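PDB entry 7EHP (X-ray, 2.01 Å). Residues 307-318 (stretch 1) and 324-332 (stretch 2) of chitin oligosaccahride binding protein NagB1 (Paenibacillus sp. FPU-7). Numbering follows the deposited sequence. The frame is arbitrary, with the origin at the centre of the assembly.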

# COMPACT_ATOMS: atom_id res chain seq x y z
N MET A 307 -16.68 -12.11 0.85
CA MET A 307 -15.39 -11.46 1.12
C MET A 307 -15.48 -10.53 2.33
O MET A 307 -14.61 -10.54 3.20
CB MET A 307 -14.92 -10.68 -0.11
CG MET A 307 -13.66 -9.82 0.09
SD MET A 307 -12.19 -10.78 0.50
CE MET A 307 -11.50 -11.08 -1.12
N TYR A 308 -16.54 -9.73 2.40
CA TYR A 308 -16.66 -8.72 3.44
C TYR A 308 -17.47 -9.29 4.61
O TYR A 308 -18.57 -8.84 4.94
CB TYR A 308 -17.26 -7.45 2.87
CG TYR A 308 -16.42 -6.91 1.74
CD1 TYR A 308 -15.27 -6.17 2.02
CD2 TYR A 308 -16.77 -7.13 0.41
CE1 TYR A 308 -14.48 -5.69 1.00
CE2 TYR A 308 -15.98 -6.65 -0.62
CZ TYR A 308 -14.84 -5.92 -0.32
OH TYR A 308 -14.05 -5.42 -1.32
N SER A 309 -16.88 -10.29 5.23
CA SER A 309 -17.48 -10.99 6.35
C SER A 309 -16.42 -11.13 7.43
O SER A 309 -15.22 -11.09 7.16
CB SER A 309 -17.99 -12.38 5.95
OG SER A 309 -16.86 -13.24 5.71
N GLU A 310 -16.88 -11.34 8.66
CA GLU A 310 -15.93 -11.52 9.74
C GLU A 310 -15.13 -12.80 9.55
O GLU A 310 -13.94 -12.84 9.91
CB GLU A 310 -16.65 -11.46 11.09
CG GLU A 310 -15.78 -11.81 12.27
CD GLU A 310 -16.28 -11.22 13.58
OE1 GLU A 310 -17.14 -10.30 13.52
OE2 GLU A 310 -15.82 -11.68 14.64
N GLU A 311 -15.73 -13.82 8.92
CA GLU A 311 -15.01 -15.05 8.64
C GLU A 311 -13.79 -14.79 7.75
O GLU A 311 -12.68 -15.24 8.03
CB GLU A 311 -15.93 -16.08 7.97
CG GLU A 311 -15.15 -17.23 7.34
CD GLU A 311 -15.99 -18.14 6.44
OE1 GLU A 311 -17.15 -17.80 6.14
OE2 GLU A 311 -15.47 -19.19 6.03
N MET A 312 -13.99 -14.06 6.65
CA MET A 312 -12.86 -13.92 5.74
C MET A 312 -11.87 -12.88 6.26
O MET A 312 -10.66 -13.05 6.11
CB MET A 312 -13.36 -13.57 4.34
CG MET A 312 -14.07 -14.73 3.64
SD MET A 312 -12.98 -16.13 3.39
CE MET A 312 -14.12 -17.49 3.07
N GLN A 313 -12.37 -11.81 6.89
CA GLN A 313 -11.50 -10.82 7.52
C GLN A 313 -10.59 -11.46 8.56
O GLN A 313 -9.38 -11.18 8.61
CB GLN A 313 -12.34 -9.71 8.16
CG GLN A 313 -13.00 -8.81 7.15
CD GLN A 313 -12.06 -7.77 6.59
OE1 GLN A 313 -11.76 -6.76 7.24
NE2 GLN A 313 -11.58 -8.00 5.37
N LYS A 314 -11.15 -12.33 9.41
CA LYS A 314 -10.32 -13.02 10.41
C LYS A 314 -9.35 -13.98 9.75
O LYS A 314 -8.19 -14.09 10.17
CB LYS A 314 -11.19 -13.78 11.40
CG LYS A 314 -11.78 -12.95 12.53
CD LYS A 314 -12.70 -13.80 13.40
CE LYS A 314 -12.91 -13.19 14.77
NZ LYS A 314 -14.11 -13.78 15.42
N ARG A 315 -9.81 -14.70 8.71
CA ARG A 315 -8.97 -15.68 8.05
C ARG A 315 -7.70 -15.03 7.50
O ARG A 315 -6.58 -15.52 7.73
CB ARG A 315 -9.77 -16.37 6.94
CG ARG A 315 -8.93 -17.29 6.06
CD ARG A 315 -9.80 -18.21 5.22
NE ARG A 315 -9.00 -18.92 4.20
CZ ARG A 315 -9.52 -19.67 3.23
NH1 ARG A 315 -10.84 -19.82 3.15
NH2 ARG A 315 -8.73 -20.27 2.35
N GLN A 316 -7.85 -13.93 6.77
CA GLN A 316 -6.68 -13.31 6.15
C GLN A 316 -5.79 -12.67 7.20
O GLN A 316 -4.58 -12.55 7.00
CB GLN A 316 -7.11 -12.29 5.10
CG GLN A 316 -7.86 -11.11 5.69
CD GLN A 316 -8.12 -10.02 4.67
OE1 GLN A 316 -8.16 -10.29 3.47
NE2 GLN A 316 -8.31 -8.79 5.15
N LEU A 317 -6.37 -12.28 8.35
CA LEU A 317 -5.55 -11.79 9.45
C LEU A 317 -4.71 -12.91 10.04
O LEU A 317 -3.50 -12.77 10.22
CB LEU A 317 -6.43 -11.15 10.52
CG LEU A 317 -5.68 -10.77 11.80
CD1 LEU A 317 -4.63 -9.70 11.48
CD2 LEU A 317 -6.63 -10.28 12.89
N LYS A 318 -5.36 -14.04 10.34
CA LYS A 318 -4.70 -15.18 10.97
C LYS A 318 -3.70 -15.83 10.02
O LYS A 318 -2.59 -16.19 10.43
CB LYS A 318 -5.77 -16.19 11.40
CG LYS A 318 -5.28 -17.42 12.17
CD LYS A 318 -6.40 -18.46 12.22
CE LYS A 318 -6.08 -19.65 13.12
NZ LYS A 318 -7.21 -20.64 13.12
N PRO A 324 -7.62 -5.97 9.38
CA PRO A 324 -8.99 -5.91 8.89
C PRO A 324 -9.40 -4.51 8.50
O PRO A 324 -9.03 -3.53 9.15
CB PRO A 324 -9.81 -6.41 10.09
CG PRO A 324 -8.97 -6.04 11.27
CD PRO A 324 -7.56 -6.33 10.81
N ALA A 325 -10.20 -4.42 7.45
CA ALA A 325 -10.86 -3.17 7.11
C ALA A 325 -12.21 -3.00 7.80
O ALA A 325 -12.72 -1.88 7.83
CB ALA A 325 -11.03 -3.05 5.59
N MET A 326 -12.79 -4.07 8.36
CA MET A 326 -14.09 -3.99 9.01
C MET A 326 -13.97 -4.14 10.53
O MET A 326 -12.92 -4.49 11.07
CB MET A 326 -15.07 -5.04 8.45
CG MET A 326 -14.99 -5.25 6.93
SD MET A 326 -15.90 -6.67 6.26
CE MET A 326 -17.57 -6.06 6.26
N LYS A 327 -15.07 -3.83 11.22
CA LYS A 327 -15.13 -4.00 12.67
C LYS A 327 -15.27 -5.48 13.02
O LYS A 327 -16.14 -6.16 12.48
CB LYS A 327 -16.29 -3.20 13.26
CG LYS A 327 -16.31 -1.72 12.88
CD LYS A 327 -16.77 -0.83 14.05
CE LYS A 327 -16.95 0.64 13.65
NZ LYS A 327 -18.19 0.89 12.84
N LEU A 328 -14.41 -5.97 13.92
CA LEU A 328 -14.35 -7.38 14.29
C LEU A 328 -14.80 -7.60 15.73
O LEU A 328 -14.68 -6.71 16.58
CB LEU A 328 -12.94 -7.94 14.11
CG LEU A 328 -12.60 -8.57 12.76
CD1 LEU A 328 -12.84 -7.61 11.63
CD2 LEU A 328 -11.16 -9.00 12.76
N SER A 329 -15.28 -8.82 16.00
CA SER A 329 -15.75 -9.19 17.34
C SER A 329 -14.61 -9.66 18.22
O SER A 329 -14.53 -9.28 19.40
CB SER A 329 -16.82 -10.29 17.25
OG SER A 329 -18.05 -9.83 16.70
N ASP A 330 -13.70 -10.48 17.67
CA ASP A 330 -12.70 -11.18 18.46
C ASP A 330 -11.30 -10.66 18.19
O ASP A 330 -10.66 -10.10 19.09
CB ASP A 330 -12.81 -12.69 18.18
CG ASP A 330 -12.09 -13.54 19.21
OD1 ASP A 330 -11.06 -13.10 19.74
OD2 ASP A 330 -12.59 -14.65 19.51
N LEU A 331 -10.78 -10.85 16.97
CA LEU A 331 -9.50 -10.29 16.53
C LEU A 331 -8.32 -10.66 17.43
O LEU A 331 -7.22 -10.13 17.29
CB LEU A 331 -9.64 -8.75 16.38
CG LEU A 331 -8.49 -7.82 15.93
CD1 LEU A 331 -8.96 -6.79 14.92
CD2 LEU A 331 -7.87 -7.10 17.13
N SER A 332 -8.52 -11.61 18.34
CA SER A 332 -7.51 -11.93 19.34
C SER A 332 -6.64 -13.11 18.91
O SER A 332 -7.08 -14.00 18.17
CB SER A 332 -8.17 -12.25 20.69
OG SER A 332 -9.21 -13.18 20.52

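A chain segment without regular secondary structure often leaves backbone amides unpaired, and a neighbouring helix can supply acceptors from its side chains. Residues 324-332 of NagB1 illustrate the principle. They pass irregularly beside the helix that begins at Glu310: Pro324 lies nearest Gln313, Leu328 nearest Glu310 and Leu331 nearest Lys314. Together the two stretches bury 586 Å².

Gln313, whose CA-to-CB bond points toward the second stretch, makes the central contact. Its OE1 accepts from two successive amides: Met326 N at 3.1 Å, with good geometry, and Ala325 N at 2.8 Å, a weak bond because its angle at the hydrogen is only 127°. One carbonyl oxygen thus serves both, while the NE2 of the same amide group is satisfied elsewhere in the structure.

One turn earlier, Glu310 repeats the strategy with a charged group. Its extended side chain brings OE2 to 3.2 Å from Ser329 N, which donates to it, and OE1 receives a weak bond from Ser329 OG at 3.3 Å. The carboxylate's charge is also balanced within the helix, since Lys314 NZ forms a salt bridge to Glu310 OE2 at 2.8 Å. Lys314 NZ lies 4.4 Å from Asp330 OD2, beyond salt-bridge range, and residues 329-332 are poorly ordered, so detail at this end deserves caution.

The helix start is handled internally: Ser309 OG caps it by accepting from Met312 N at 3.1 Å. The preceding residue, Tyr308, packs against Met326: Met326 CE lies 3.7 Å from Tyr308 CB, and Met326 SD sits at the edge of the tyrosine ring, whose OH is bonded elsewhere in the structure. Carbon contacts accompany the polar ones: Leu328 CD1 approaches Gln313 CB at 4.1 Å, Leu328 CD2 meets Lys314 CG at 4.0 Å, and Leu317 CD2 reaches Leu331 CG at 4.3 Å.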